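Local coordinates for 5' nucleotidase family protein (Staphylococcus aureus subsp. aureus, PDB 4Q7F) that belongs to the 5'-nucleotidase family, pairing a metal-binding calcineurin-like phosphoesterase domain with a 5'-nucleotidase C-terminal domain, at residues Tyr319-Asp327 / Ile506-Ile517; Pro129-Glu137 / Val159-Ile167. All coordinates share one frame; numbering follows the deposited sequence. Where two conformers were deposited one is given.

Interaction 1: residues Tyr319-Asp327 / Ile506-Ile517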
ATOM      1  N   TYR A 319       4.791   1.254  24.963  1.00 29.74           N
ATOM      2  CA  TYR A 319       3.738   1.064  25.946  1.00 32.88           C
ATOM      3  C   TYR A 319       3.373  -0.409  26.003  1.00 32.91           C
ATOM      4  O   TYR A 319       3.087  -1.017  24.978  1.00 29.75           O
ATOM      5  CB  TYR A 319       2.497   1.906  25.619  1.00 34.73           C
ATOM      6  CG  TYR A 319       1.370   1.668  26.595  1.00 38.40           C
ATOM      7  CD1 TYR A 319       1.330   2.331  27.816  1.00 41.43           C
ATOM      8  CD2 TYR A 319       0.362   0.750  26.310  1.00 40.02           C
ATOM      9  CE1 TYR A 319       0.305   2.097  28.728  1.00 44.23           C
ATOM     10  CE2 TYR A 319      -0.669   0.514  27.208  1.00 43.56           C
ATOM     11  CZ  TYR A 319      -0.693   1.191  28.413  1.00 45.09           C
ATOM     12  OH  TYR A 319      -1.713   0.954  29.301  1.00 50.63           O
ATOM     13  N   GLU A 320       3.403  -0.969  27.205  1.00 34.09           N
ATOM     14  CA  GLU A 320       3.105  -2.381  27.392  1.00 36.35           C
ATOM     15  C   GLU A 320       1.602  -2.672  27.405  1.00 35.67           C
ATOM     16  O   GLU A 320       0.856  -2.117  28.212  1.00 36.18           O
ATOM     17  CB  GLU A 320       3.772  -2.886  28.678  1.00 39.29           C
ATOM     18  CG  GLU A 320       3.468  -4.342  28.975  1.00 41.86           C
ATOM     19  CD  GLU A 320       4.284  -4.907  30.120  1.00 45.39           C
ATOM     20  OE1 GLU A 320       5.457  -4.498  30.303  1.00 47.04           O
ATOM     21  OE2 GLU A 320       3.748  -5.796  30.814  1.00 51.00           O
ATOM     22  N   ILE A 321       1.170  -3.550  26.504  1.00 33.80           N
ATOM     23  CA  ILE A 321      -0.226  -3.934  26.403  1.00 33.59           C
ATOM     24  C   ILE A 321      -0.521  -5.012  27.454  1.00 35.28           C
ATOM     25  O   ILE A 321      -1.438  -4.866  28.265  1.00 35.38           O
ATOM     26  CB  ILE A 321      -0.564  -4.492  25.002  1.00 31.74           C
ATOM     27  CG1 ILE A 321      -0.127  -3.510  23.892  1.00 30.63           C
ATOM     28  CG2 ILE A 321      -2.048  -4.805  24.907  1.00 32.64           C
ATOM     29  CD1 ILE A 321      -0.899  -2.209  23.880  1.00 30.44           C
ATOM     30  N   THR A 322       0.263  -6.089  27.424  1.00 34.79           N
ATOM     31  CA  THR A 322       0.117  -7.176  28.383  1.00 37.82           C
ATOM     32  C   THR A 322       1.371  -8.037  28.367  1.00 37.88           C
ATOM     33  O   THR A 322       2.292  -7.811  27.556  1.00 35.23           O
ATOM     34  CB  THR A 322      -1.114  -8.083  28.071  1.00 38.28           C
ATOM     35  OG1 THR A 322      -1.359  -8.969  29.167  1.00 40.59           O
ATOM     36  CG2 THR A 322      -0.901  -8.917  26.810  1.00 37.42           C
ATOM     37  N   THR A 323       1.402  -8.994  29.290  1.00 39.90           N
ATOM     38  CA  THR A 323       2.454  -9.996  29.369  1.00 42.28           C
ATOM     39  C   THR A 323       1.743 -11.343  29.271  1.00 43.72           C
ATOM     40  O   THR A 323       0.904 -11.651  30.092  1.00 48.16           O
ATOM     41  CB  THR A 323       3.231  -9.925  30.685  1.00 44.93           C
ATOM     42  OG1 THR A 323       3.860  -8.644  30.798  1.00 46.40           O
ATOM     43  CG2 THR A 323       4.306 -11.010  30.728  1.00 45.91           C
ATOM     44  N   LEU A 324       2.073 -12.126  28.256  1.00 43.11           N
ATOM     45  CA  LEU A 324       1.455 -13.424  28.030  1.00 44.31           C
ATOM     46  C   LEU A 324       2.248 -14.498  28.759  1.00 46.71           C
ATOM     47  O   LEU A 324       3.426 -14.311  29.028  1.00 47.06           O
ATOM     48  CB  LEU A 324       1.471 -13.736  26.536  1.00 43.55           C
ATOM     49  CG  LEU A 324       0.962 -12.630  25.614  1.00 42.74           C
ATOM     50  CD1 LEU A 324       1.160 -13.036  24.168  1.00 42.50           C
ATOM     51  CD2 LEU A 324      -0.497 -12.308  25.884  1.00 44.60           C
ATOM     52  N   PRO A 325       1.613 -15.643  29.068  1.00 51.03           N
ATOM     53  CA  PRO A 325       2.356 -16.704  29.756  1.00 52.52           C
ATOM     54  C   PRO A 325       3.236 -17.563  28.833  1.00 54.52           C
ATOM     55  O   PRO A 325       3.922 -18.458  29.318  1.00 57.54           O
ATOM     56  CB  PRO A 325       1.254 -17.547  30.400  1.00 53.39           C
ATOM     57  CG  PRO A 325       0.040 -17.312  29.575  1.00 53.25           C
ATOM     58  CD  PRO A 325       0.199 -15.998  28.850  1.00 50.62           C
ATOM     59  N   TYR A 326       3.223 -17.290  27.526  1.00 54.39           N
ATOM     60  CA  TYR A 326       4.029 -18.050  26.569  1.00 54.16           C
ATOM     61  C   TYR A 326       4.367 -17.235  25.320  1.00 53.98           C
ATOM     62  O   TYR A 326       3.710 -16.229  25.015  1.00 52.86           O
ATOM     63  CB  TYR A 326       3.287 -19.315  26.156  1.00 57.74           C
ATOM     64  CG  TYR A 326       1.886 -19.034  25.702  1.00 59.15           C
ATOM     65  CD1 TYR A 326       1.622 -18.661  24.393  1.00 60.51           C
ATOM     66  CD2 TYR A 326       0.819 -19.126  26.589  1.00 61.98           C
ATOM     67  CE1 TYR A 326       0.336 -18.389  23.976  1.00 60.01           C
ATOM     68  CE2 TYR A 326      -0.472 -18.858  26.180  1.00 62.72           C
ATOM     69  CZ  TYR A 326      -0.705 -18.489  24.870  1.00 62.66           C
ATOM     70  OH  TYR A 326      -1.982 -18.222  24.451  1.00 67.96           O
ATOM     71  N   ASP A 327       5.387 -17.695  24.594  1.00 49.69           N
ATOM     72  CA  ASP A 327       5.840 -17.028  23.385  1.00 48.39           C
ATOM     73  C   ASP A 327       5.031 -17.486  22.168  1.00 46.57           C
ATOM     74  O   ASP A 327       4.675 -18.666  22.055  1.00 46.10           O
ATOM     75  CB  ASP A 327       7.321 -17.325  23.135  1.00 48.17           C
ATOM     76  CG  ASP A 327       7.877 -16.531  21.983  1.00 47.46           C
ATOM     77  OD1 ASP A 327       8.252 -15.367  22.201  1.00 50.24           O
ATOM     78  OD2 ASP A 327       7.963 -17.076  20.864  1.00 45.20           O
ATOM     79  N   ILE A 506      -5.699  -5.674  20.815  1.00 30.42           N
ATOM     80  CA  ILE A 506      -5.454  -5.084  22.128  1.00 31.85           C
ATOM     81  C   ILE A 506      -6.590  -5.434  23.104  1.00 32.73           C
ATOM     82  O   ILE A 506      -6.327  -5.802  24.252  1.00 34.41           O
ATOM     83  CB  ILE A 506      -5.289  -3.558  22.022  1.00 31.88           C
ATOM     84  CG1 ILE A 506      -3.972  -3.239  21.292  1.00 31.93           C
ATOM     85  CG2 ILE A 506      -5.344  -2.916  23.407  1.00 33.89           C
ATOM     86  CD1 ILE A 506      -3.708  -1.757  21.033  1.00 32.06           C
ATOM     87  N   ASP A 507      -7.837  -5.301  22.643  1.00 31.53           N
ATOM     88  CA  ASP A 507      -9.025  -5.636  23.451  1.00 32.44           C
ATOM     89  C   ASP A 507      -8.972  -7.087  23.902  1.00 32.99           C
ATOM     90  O   ASP A 507      -9.115  -7.372  25.083  1.00 34.05           O
ATOM     91  CB  ASP A 507     -10.331  -5.406  22.668  1.00 30.97           C
ATOM     92  CG  ASP A 507     -10.628  -3.936  22.443  1.00 30.46           C
ATOM     93  OD1 ASP A 507     -10.011  -3.087  23.093  1.00 31.95           O
ATOM     94  OD2 ASP A 507     -11.477  -3.622  21.608  1.00 29.08           O
ATOM     95  N   PHE A 508      -8.762  -8.000  22.959  1.00 32.32           N
ATOM     96  CA  PHE A 508      -8.694  -9.411  23.303  1.00 34.13           C
ATOM     97  C   PHE A 508      -7.587  -9.650  24.326  1.00 36.63           C
ATOM     98  O   PHE A 508      -7.805 -10.301  25.353  1.00 38.12           O
ATOM     99  CB  PHE A 508      -8.454 -10.277  22.070  1.00 33.39           C
ATOM    100  CG  PHE A 508      -8.494 -11.749  22.362  1.00 35.39           C
ATOM    101  CD1 PHE A 508      -7.368 -12.405  22.828  1.00 37.82           C
ATOM    102  CD2 PHE A 508      -9.664 -12.474  22.194  1.00 35.96           C
ATOM    103  CE1 PHE A 508      -7.404 -13.761  23.113  1.00 39.48           C
ATOM    104  CE2 PHE A 508      -9.706 -13.834  22.467  1.00 37.75           C
ATOM    105  CZ  PHE A 508      -8.577 -14.479  22.934  1.00 39.25           C
ATOM    106  N   LEU A 509      -6.403  -9.111  24.049  1.00 36.86           N
ATOM    107  CA  LEU A 509      -5.265  -9.258  24.955  1.00 39.72           C
ATOM    108  C   LEU A 509      -5.562  -8.758  26.368  1.00 42.50           C
ATOM    109  O   LEU A 509      -5.147  -9.375  27.345  1.00 43.57           O
ATOM    110  CB  LEU A 509      -4.042  -8.527  24.402  1.00 39.35           C
ATOM    111  CG  LEU A 509      -3.325  -9.183  23.221  1.00 38.33           C
ATOM    112  CD1 LEU A 509      -2.255  -8.250  22.678  1.00 38.19           C
ATOM    113  CD2 LEU A 509      -2.718 -10.515  23.640  1.00 39.93           C
ATOM    114  N   SER A 510      -6.295  -7.656  26.466  1.00 43.55           N
ATOM    115  CA  SER A 510      -6.613  -7.063  27.760  1.00 48.10           C
ATOM    116  C   SER A 510      -7.688  -7.812  28.548  1.00 51.35           C
ATOM    117  O   SER A 510      -7.712  -7.732  29.772  1.00 53.46           O
ATOM    118  CB  SER A 510      -7.048  -5.602  27.574  1.00 47.63           C
ATOM    119  OG  SER A 510      -6.025  -4.842  26.950  1.00 46.88           O
ATOM    120  N   ASN A 511      -8.561  -8.538  27.850  1.00 54.49           N
ATOM    121  CA  ASN A 511      -9.684  -9.251  28.479  1.00 58.45           C
ATOM    122  C   ASN A 511      -9.479 -10.733  28.803  1.00 62.74           C
ATOM    123  O   ASN A 511     -10.248 -11.292  29.577  1.00 64.87           O
ATOM    124  CB  ASN A 511     -10.926  -9.133  27.593  1.00 57.49           C
ATOM    125  CG  ASN A 511     -11.306  -7.695  27.305  1.00 56.91           C
ATOM    126  OD1 ASN A 511     -10.933  -6.781  28.034  1.00 59.83           O
ATOM    127  ND2 ASN A 511     -12.052  -7.491  26.229  1.00 56.79           N
ATOM    128  N   ASN A 512      -8.482 -11.379  28.203  0.50 56.29           N
ATOM    129  CA  ASN A 512      -8.222 -12.794  28.494  0.50 59.03           C
ATOM    130  C   ASN A 512      -6.817 -12.969  29.062  0.50 63.77           C
ATOM    131  O   ASN A 512      -5.857 -13.193  28.326  0.50 65.19           O
ATOM    132  CB  ASN A 512      -8.411 -13.668  27.255  0.50 57.20           C
ATOM    133  CG  ASN A 512      -8.343 -15.153  27.578  0.50 58.60           C
ATOM    134  OD1 ASN A 512      -8.233 -15.542  28.743  0.50 60.58           O
ATOM    135  ND2 ASN A 512      -8.415 -15.988  26.551  0.50 57.38           N
ATOM    136  N   ASN A 513      -6.720 -12.865  30.383  1.00 67.85           N
ATOM    137  CA  ASN A 513      -5.442 -12.972  31.101  1.00 74.94           C
ATOM    138  C   ASN A 513      -4.730 -14.330  30.981  1.00 77.41           C
ATOM    139  O   ASN A 513      -3.530 -14.379  30.690  1.00 79.48           O
ATOM    140  CB  ASN A 513      -5.660 -12.633  32.585  1.00 78.04           C
ATOM    141  CG  ASN A 513      -4.358 -12.484  33.357  1.00 83.13           C
ATOM    142  OD1 ASN A 513      -3.305 -12.210  32.781  1.00 84.07           O
ATOM    143  ND2 ASN A 513      -4.435 -12.635  34.674  1.00 86.93           N
ATOM    144  N   LEU A 514      -5.468 -15.420  31.196  1.00 79.11           N
ATOM    145  CA  LEU A 514      -4.887 -16.778  31.150  1.00 81.84           C
ATOM    146  C   LEU A 514      -4.477 -17.238  29.746  1.00 77.93           C
ATOM    147  O   LEU A 514      -3.666 -18.153  29.603  1.00 78.73           O
ATOM    148  CB  LEU A 514      -5.824 -17.805  31.808  1.00 85.17           C
ATOM    149  CG  LEU A 514      -5.883 -17.804  33.347  1.00 90.57           C
ATOM    150  CD1 LEU A 514      -6.287 -16.454  33.927  1.00 89.20           C
ATOM    151  CD2 LEU A 514      -6.826 -18.895  33.837  1.00 92.69           C
HETATM  152  N   MSE A 515      -5.048 -16.610  28.723  1.00 73.94           N
HETATM  153  CA  MSE A 515      -4.714 -16.911  27.329  1.00 70.11           C
HETATM  154  C   MSE A 515      -4.775 -18.375  27.004  1.00 70.85           C
HETATM  155  O   MSE A 515      -3.820 -18.945  26.472  1.00 71.05           O
HETATM  156  CB  MSE A 515      -3.316 -16.377  27.003  1.00 70.42           C
HETATM  157  CG  MSE A 515      -3.262 -14.852  27.047  1.00 69.93           C
HETATM  158 SE   MSE A 515      -4.269 -14.061  25.534  1.00 62.55          SE
HETATM  159  CE  MSE A 515      -3.257 -14.871  24.045  1.00 62.07           C
ATOM    160  N   ARG A 516      -5.897 -19.004  27.334  1.00 71.37           N
ATOM    161  CA  ARG A 516      -6.102 -20.407  27.005  1.00 69.76           C
ATOM    162  C   ARG A 516      -6.831 -20.389  25.668  1.00 61.29           C
ATOM    163  O   ARG A 516      -8.054 -20.292  25.618  1.00 61.54           O
ATOM    164  CB  ARG A 516      -6.916 -21.105  28.085  1.00 74.22           C
ATOM    165  CG  ARG A 516      -6.287 -21.004  29.467  1.00 80.78           C
ATOM    166  CD  ARG A 516      -6.969 -21.936  30.452  1.00 85.91           C
ATOM    167  NE  ARG A 516      -6.823 -23.332  30.036  1.00 90.55           N
ATOM    168  CZ  ARG A 516      -7.349 -24.374  30.674  1.00 94.71           C
ATOM    169  NH1 ARG A 516      -7.156 -25.602  30.202  1.00 97.90           N
ATOM    170  NH2 ARG A 516      -8.068 -24.199  31.776  1.00 97.09           N
ATOM    171  N   ILE A 517      -6.063 -20.467  24.586  1.00 54.86           N
ATOM    172  CA  ILE A 517      -6.608 -20.363  23.233  1.00 47.96           C
ATOM    173  C   ILE A 517      -6.941 -21.728  22.630  1.00 45.08           C
ATOM    174  O   ILE A 517      -6.069 -22.580  22.533  1.00 47.37           O
ATOM    175  CB  ILE A 517      -5.602 -19.648  22.292  1.00 46.13           C
ATOM    176  CG1 ILE A 517      -5.020 -18.382  22.951  1.00 47.85           C
ATOM    177  CG2 ILE A 517      -6.249 -19.325  20.953  1.00 42.89           C
ATOM    178  CD1 ILE A 517      -6.055 -17.412  23.483  1.00 47.37           C
TER

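Interaction 2: residues Pro129-Glu137 / Val159-Ile167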
ATOM      1  N   PRO A 129      -0.069  22.351  -4.036  1.00 25.54           N
ATOM      2  CA  PRO A 129      -1.232  21.657  -4.560  1.00 25.37           C
ATOM      3  C   PRO A 129      -1.059  20.169  -4.764  1.00 24.15           C
ATOM      4  O   PRO A 129       0.032  19.698  -5.071  1.00 23.66           O
ATOM      5  CB  PRO A 129      -1.440  22.301  -5.932  1.00 26.43           C
ATOM      6  CG  PRO A 129      -0.097  22.765  -6.330  1.00 26.92           C
ATOM      7  CD  PRO A 129       0.525  23.251  -5.040  1.00 26.21           C
ATOM      8  N   VAL A 130      -2.156  19.441  -4.602  1.00 24.17           N
ATOM      9  CA  VAL A 130      -2.172  18.003  -4.861  1.00 22.39           C
ATOM     10  C   VAL A 130      -3.003  17.843  -6.131  1.00 21.85           C
ATOM     11  O   VAL A 130      -4.157  18.270  -6.184  1.00 21.65           O
ATOM     12  CB  VAL A 130      -2.717  17.211  -3.667  1.00 23.65           C
ATOM     13  CG1 VAL A 130      -2.947  15.747  -4.054  1.00 22.81           C
ATOM     14  CG2 VAL A 130      -1.737  17.297  -2.504  1.00 23.56           C
ATOM     15  N   LEU A 131      -2.405  17.250  -7.162  1.00 21.26           N
ATOM     16  CA  LEU A 131      -3.055  17.169  -8.465  1.00 21.88           C
ATOM     17  C   LEU A 131      -3.666  15.795  -8.704  1.00 21.53           C
ATOM     18  O   LEU A 131      -2.963  14.794  -8.641  1.00 21.10           O
ATOM     19  CB  LEU A 131      -2.042  17.487  -9.566  1.00 21.59           C
ATOM     20  CG  LEU A 131      -1.393  18.884  -9.481  1.00 22.43           C
ATOM     21  CD1 LEU A 131      -0.278  18.994 -10.513  1.00 22.64           C
ATOM     22  CD2 LEU A 131      -2.413  19.990  -9.686  1.00 23.42           C
ATOM     23  N   CYS A 132      -4.975  15.768  -8.946  1.00 21.94           N
ATOM     24  CA  CYS A 132      -5.696  14.506  -9.242  1.00 22.01           C
ATOM     25  C   CYS A 132      -6.800  14.795 -10.243  1.00 23.42           C
ATOM     26  O   CYS A 132      -7.857  15.313  -9.881  1.00 23.35           O
ATOM     27  CB  CYS A 132      -6.280  13.900  -7.983  1.00 21.64           C
ATOM     28  SG  CYS A 132      -7.096  12.321  -8.318  1.00 23.17           S
ATOM     29  N   ALA A 133      -6.559  14.453 -11.505  1.00 24.67           N
ATOM     30  CA  ALA A 133      -7.531  14.728 -12.563  1.00 26.84           C
ATOM     31  C   ALA A 133      -8.611  13.655 -12.785  1.00 27.95           C
ATOM     32  O   ALA A 133      -9.617  13.904 -13.475  1.00 28.53           O
ATOM     33  CB  ALA A 133      -6.786  14.987 -13.871  1.00 28.29           C
ATOM     34  N   ASN A 134      -8.452  12.483 -12.185  1.00 26.67           N
ATOM     35  CA  ASN A 134      -9.409  11.411 -12.451  1.00 26.39           C
ATOM     36  C   ASN A 134     -10.278  10.917 -11.289  1.00 26.51           C
ATOM     37  O   ASN A 134     -10.948   9.880 -11.402  1.00 27.59           O
ATOM     38  CB  ASN A 134      -8.678  10.245 -13.115  1.00 26.54           C
ATOM     39  CG  ASN A 134      -7.729   9.541 -12.180  1.00 25.28           C
ATOM     40  OD1 ASN A 134      -7.097  10.166 -11.344  1.00 24.23           O
ATOM     41  ND2 ASN A 134      -7.638   8.224 -12.309  1.00 25.46           N
ATOM     42  N   ILE A 135     -10.286  11.636 -10.175  1.00 25.80           N
ATOM     43  CA  ILE A 135     -11.143  11.275  -9.048  1.00 25.87           C
ATOM     44  C   ILE A 135     -12.071  12.445  -8.850  1.00 27.80           C
ATOM     45  O   ILE A 135     -11.627  13.570  -8.535  1.00 27.88           O
ATOM     46  CB  ILE A 135     -10.375  11.004  -7.746  1.00 24.69           C
ATOM     47  CG1 ILE A 135      -9.490   9.774  -7.902  1.00 23.86           C
ATOM     48  CG2 ILE A 135     -11.348  10.800  -6.591  1.00 25.19           C
ATOM     49  CD1 ILE A 135      -8.726   9.382  -6.652  1.00 23.10           C
ATOM     50  N   TYR A 136     -13.357  12.203  -9.065  1.00 29.38           N
ATOM     51  CA  TYR A 136     -14.363  13.249  -8.929  1.00 31.19           C
ATOM     52  C   TYR A 136     -15.174  13.123  -7.658  1.00 31.51           C
ATOM     53  O   TYR A 136     -15.484  12.002  -7.189  1.00 30.35           O
ATOM     54  CB  TYR A 136     -15.319  13.218 -10.126  1.00 33.38           C
ATOM     55  CG  TYR A 136     -14.821  13.913 -11.375  1.00 35.68           C
ATOM     56  CD1 TYR A 136     -13.652  13.514 -12.019  1.00 35.85           C
ATOM     57  CD2 TYR A 136     -15.563  14.941 -11.951  1.00 38.37           C
ATOM     58  CE1 TYR A 136     -13.214  14.156 -13.176  1.00 36.51           C
ATOM     59  CE2 TYR A 136     -15.145  15.568 -13.111  1.00 39.92           C
ATOM     60  CZ  TYR A 136     -13.974  15.177 -13.720  1.00 39.37           C
ATOM     61  OH  TYR A 136     -13.577  15.826 -14.877  1.00 42.62           O
ATOM     62  N   GLU A 137     -15.512  14.274  -7.101  1.00 32.66           N
ATOM     63  CA  GLU A 137     -16.396  14.350  -5.959  1.00 35.28           C
ATOM     64  C   GLU A 137     -17.614  15.098  -6.511  1.00 38.79           C
ATOM     65  O   GLU A 137     -17.528  16.283  -6.853  1.00 37.80           O
ATOM     66  CB  GLU A 137     -15.756  15.109  -4.822  1.00 36.43           C
ATOM     67  CG  GLU A 137     -16.642  15.189  -3.598  1.00 38.43           C
ATOM     68  CD  GLU A 137     -16.086  16.108  -2.533  1.00 38.92           C
ATOM     69  OE1 GLU A 137     -15.412  17.103  -2.862  1.00 42.44           O
ATOM     70  OE2 GLU A 137     -16.369  15.859  -1.359  1.00 40.92           O
ATOM     71  N   VAL A 159       1.781  19.471 -16.323  1.00 28.61           N
ATOM     72  CA  VAL A 159       1.792  18.341 -15.417  1.00 28.55           C
ATOM     73  C   VAL A 159       0.380  17.868 -15.134  1.00 28.11           C
ATOM     74  O   VAL A 159      -0.506  18.659 -14.825  1.00 29.25           O
ATOM     75  CB  VAL A 159       2.457  18.687 -14.068  1.00 28.29           C
ATOM     76  CG1 VAL A 159       2.558  17.442 -13.200  1.00 27.62           C
ATOM     77  CG2 VAL A 159       3.834  19.264 -14.285  1.00 28.12           C
ATOM     78  N   ILE A 160       0.163  16.571 -15.260  1.00 27.52           N
ATOM     79  CA  ILE A 160      -1.132  16.018 -14.947  1.00 26.81           C
ATOM     80  C   ILE A 160      -0.971  14.937 -13.886  1.00 24.87           C
ATOM     81  O   ILE A 160      -0.116  14.061 -14.018  1.00 24.20           O
ATOM     82  CB  ILE A 160      -1.859  15.462 -16.194  1.00 28.18           C
ATOM     83  CG1 ILE A 160      -3.238  14.930 -15.794  1.00 28.21           C
ATOM     84  CG2 ILE A 160      -1.052  14.362 -16.878  1.00 27.52           C
ATOM     85  CD1 ILE A 160      -4.122  14.571 -16.984  1.00 30.20           C
ATOM     86  N   GLY A 161      -1.786  15.033 -12.831  1.00 23.88           N
ATOM     87  CA  GLY A 161      -1.802  14.070 -11.732  1.00 22.99           C
ATOM     88  C   GLY A 161      -2.950  13.082 -11.881  1.00 22.92           C
ATOM     89  O   GLY A 161      -4.095  13.456 -12.136  1.00 23.29           O
ATOM     90  N   LEU A 162      -2.635  11.810 -11.719  1.00 22.88           N
ATOM     91  CA  LEU A 162      -3.599  10.733 -11.869  1.00 22.94           C
ATOM     92  C   LEU A 162      -3.408   9.709 -10.786  1.00 22.64           C
ATOM     93  O   LEU A 162      -2.294   9.534 -10.270  1.00 22.51           O
ATOM     94  CB  LEU A 162      -3.421  10.069 -13.228  1.00 23.85           C
ATOM     95  CG  LEU A 162      -3.793  10.958 -14.410  1.00 24.43           C
ATOM     96  CD1 LEU A 162      -3.201  10.464 -15.728  1.00 25.43           C
ATOM     97  CD2 LEU A 162      -5.303  11.108 -14.485  1.00 25.11           C
ATOM     98  N   THR A 163      -4.499   9.018 -10.460  1.00 22.81           N
ATOM     99  CA  THR A 163      -4.498   8.027  -9.398  1.00 22.27           C
ATOM    100  C   THR A 163      -5.151   6.707  -9.852  1.00 22.78           C
ATOM    101  O   THR A 163      -6.102   6.690 -10.638  1.00 24.25           O
ATOM    102  CB  THR A 163      -5.267   8.579  -8.175  1.00 21.61           C
ATOM    103  OG1 THR A 163      -4.647   9.795  -7.697  1.00 20.77           O
ATOM    104  CG2 THR A 163      -5.290   7.565  -7.055  1.00 21.18           C
ATOM    105  N   THR A 164      -4.618   5.602  -9.381  1.00 23.01           N
ATOM    106  CA  THR A 164      -5.235   4.276  -9.680  1.00 23.19           C
ATOM    107  C   THR A 164      -6.761   4.308  -9.448  1.00 23.83           C
ATOM    108  O   THR A 164      -7.259   4.754  -8.395  1.00 23.11           O
ATOM    109  CB  THR A 164      -4.574   3.157  -8.862  1.00 22.83           C
ATOM    110  OG1 THR A 164      -5.235   1.889  -9.123  1.00 23.64           O
ATOM    111  CG2 THR A 164      -4.631   3.474  -7.367  1.00 22.24           C
ATOM    112  N   GLN A 165      -7.505   3.835 -10.443  1.00 25.54           N
ATOM    113  CA  GLN A 165      -8.963   3.822 -10.372  1.00 26.10           C
ATOM    114  C   GLN A 165      -9.505   2.718  -9.466  1.00 25.80           C
ATOM    115  O   GLN A 165     -10.674   2.736  -9.136  1.00 26.41           O
ATOM    116  CB  GLN A 165      -9.553   3.592 -11.774  1.00 27.84           C
ATOM    117  CG  GLN A 165      -9.280   2.196 -12.340  1.00 27.69           C
ATOM    118  CD  GLN A 165      -9.668   2.062 -13.798  1.00 29.08           C
ATOM    119  OE1 GLN A 165     -10.702   2.549 -14.215  1.00 29.92           O
ATOM    120  NE2 GLN A 165      -8.840   1.378 -14.578  1.00 29.58           N
ATOM    121  N   PHE A 166      -8.639   1.835  -8.986  1.00 24.50           N
ATOM    122  CA  PHE A 166      -9.081   0.604  -8.304  1.00 24.82           C
ATOM    123  C   PHE A 166      -9.483   0.761  -6.837  1.00 24.58           C
ATOM    124  O   PHE A 166      -9.806  -0.210  -6.191  1.00 25.36           O
ATOM    125  CB  PHE A 166      -7.957  -0.429  -8.430  1.00 24.46           C
ATOM    126  CG  PHE A 166      -8.423  -1.827  -8.719  1.00 25.19           C
ATOM    127  CD1 PHE A 166      -8.990  -2.118  -9.944  1.00 26.07           C
ATOM    128  CD2 PHE A 166      -8.208  -2.858  -7.822  1.00 25.06           C
ATOM    129  CE1 PHE A 166      -9.394  -3.400 -10.250  1.00 27.43           C
ATOM    130  CE2 PHE A 166      -8.597  -4.149  -8.128  1.00 26.39           C
ATOM    131  CZ  PHE A 166      -9.204  -4.417  -9.340  1.00 27.51           C
ATOM    132  N   ILE A 167      -9.470   1.989  -6.329  1.00 25.03           N
ATOM    133  CA  ILE A 167      -9.812   2.279  -4.932  1.00 24.57           C
ATOM    134  C   ILE A 167     -11.096   1.602  -4.380  1.00 25.48           C
ATOM    135  O   ILE A 167     -11.085   1.163  -3.222  1.00 24.89           O
ATOM    136  CB  ILE A 167      -9.768   3.800  -4.666  1.00 24.73           C
ATOM    137  CG1 ILE A 167      -8.313   4.295  -4.805  1.00 24.46           C
ATOM    138  CG2 ILE A 167     -10.303   4.112  -3.277  1.00 24.92           C
ATOM    139  CD1 ILE A 167      -8.085   5.814  -4.825  1.00 24.19           C
TER
HETATM  140  O   HOH W   1      -3.588  12.304  -7.918  1.00 17.88           O

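Interaction 1: residues Tyr319-Asp327 / Ile506-Ile517
L324 pushes one methyl, CD2, into the hollow between L509 and M515, lying 3.6 Å from L509 CD2 and 3.9 Å from M515 CG. M515 is a selenomethionine whose chain bends at chi2 (-70°) and again at chi3, so that it curls round this methyl and carries CE back toward the Y326 hydroxyl. Along strand 320-323, T322 lays CG2 against L509 CB at 4.0 Å, while I321 fits against both I506 and L509, crossing each at about a right angle, with CD1 4.0 Å from I506 CD1 and CG2 4.1 Å from L509 CD1. The short strand pairs with 374-376 through a classic beta bulge in which I321 and T322 both face V375, and both start their side chains toward helix 501-511. Beyond the strand, P325 lays CD against M515 CB at 4.0 Å, in the loop that follows the helix. Y326 comes at that loop edge-on; its OH donates to M515 O over 2.8 Å, in the plane of the ring, and lies close to I517 CG1. Apart from this one hydrogen bond the contact is mostly apolar side chains, so their fit probably does most of the holding, with the tyrosine's bond at the M515 end.

Interaction 2: residues Pro129-Glu137 / Val159-Ile167
N134 turns its side-chain amide onto the backbone of T163 and uses both ends of it. ND2 donates to T163 O over 2.7 Å, nearly straight at 175°, in the carbonyl plane and on a lone pair; OD1 takes T163 N at 3.0 Å, a more bent bond with its donor tilted from the amide plane. A chi1 of 69°, with CG between the backbone N and the carbonyl carbon of N134, brings the amide to T163's backbone. Once there, the two bonds hold it against rotation. ND2 also serves H182 O, while L162 CD2 packs 3.7 Å from N134 CG. One backbone bond joins the segments, A133 N to G161 O at 2.7 Å, and the same oxygen receives a CH contact from C132 CA. Strand 155-163 belongs to the mixed sheet of the calcineurin-like phosphoesterase domain, and 129-137 passes over its end before entering a separate small antiparallel sheet at 135-137. G161, with no side chain, lets L131 O approach its CA to 3.4 Å in a CH···O contact. L131 O is further satisfied by a water that donates to it and to T163 OG1, 2.7 Å each; that hydroxyl also bonds L107 O. Beside these polar links I135 CD1 rests on T163 CB and on I167 CD1, and the T163 side chain lies about 8 Å from the bound magnesium.

Overall arrangement
From the N terminus, the chain first closes interaction 2, a short loop in which only 21 residues, 12 of them in strands, separate 129-137 from 159-167. It ties the approach to the small antiparallel sheet to strand 155-163 within the phosphoesterase domain. The chain then runs through helix 304-317 before opening interaction 1, whose much longer loop of 178 residues takes in most of the C-terminal domain; its closure joins strand 320-323, paired with 374-376, to helix 501-511 and the loop after it. The two loops are therefore in series, neither nested nor crossed. Their centres lie 43 Å apart, on opposite sides of the chain's centre, and their nearest atoms stay about 25 Å apart, so the two do not touch.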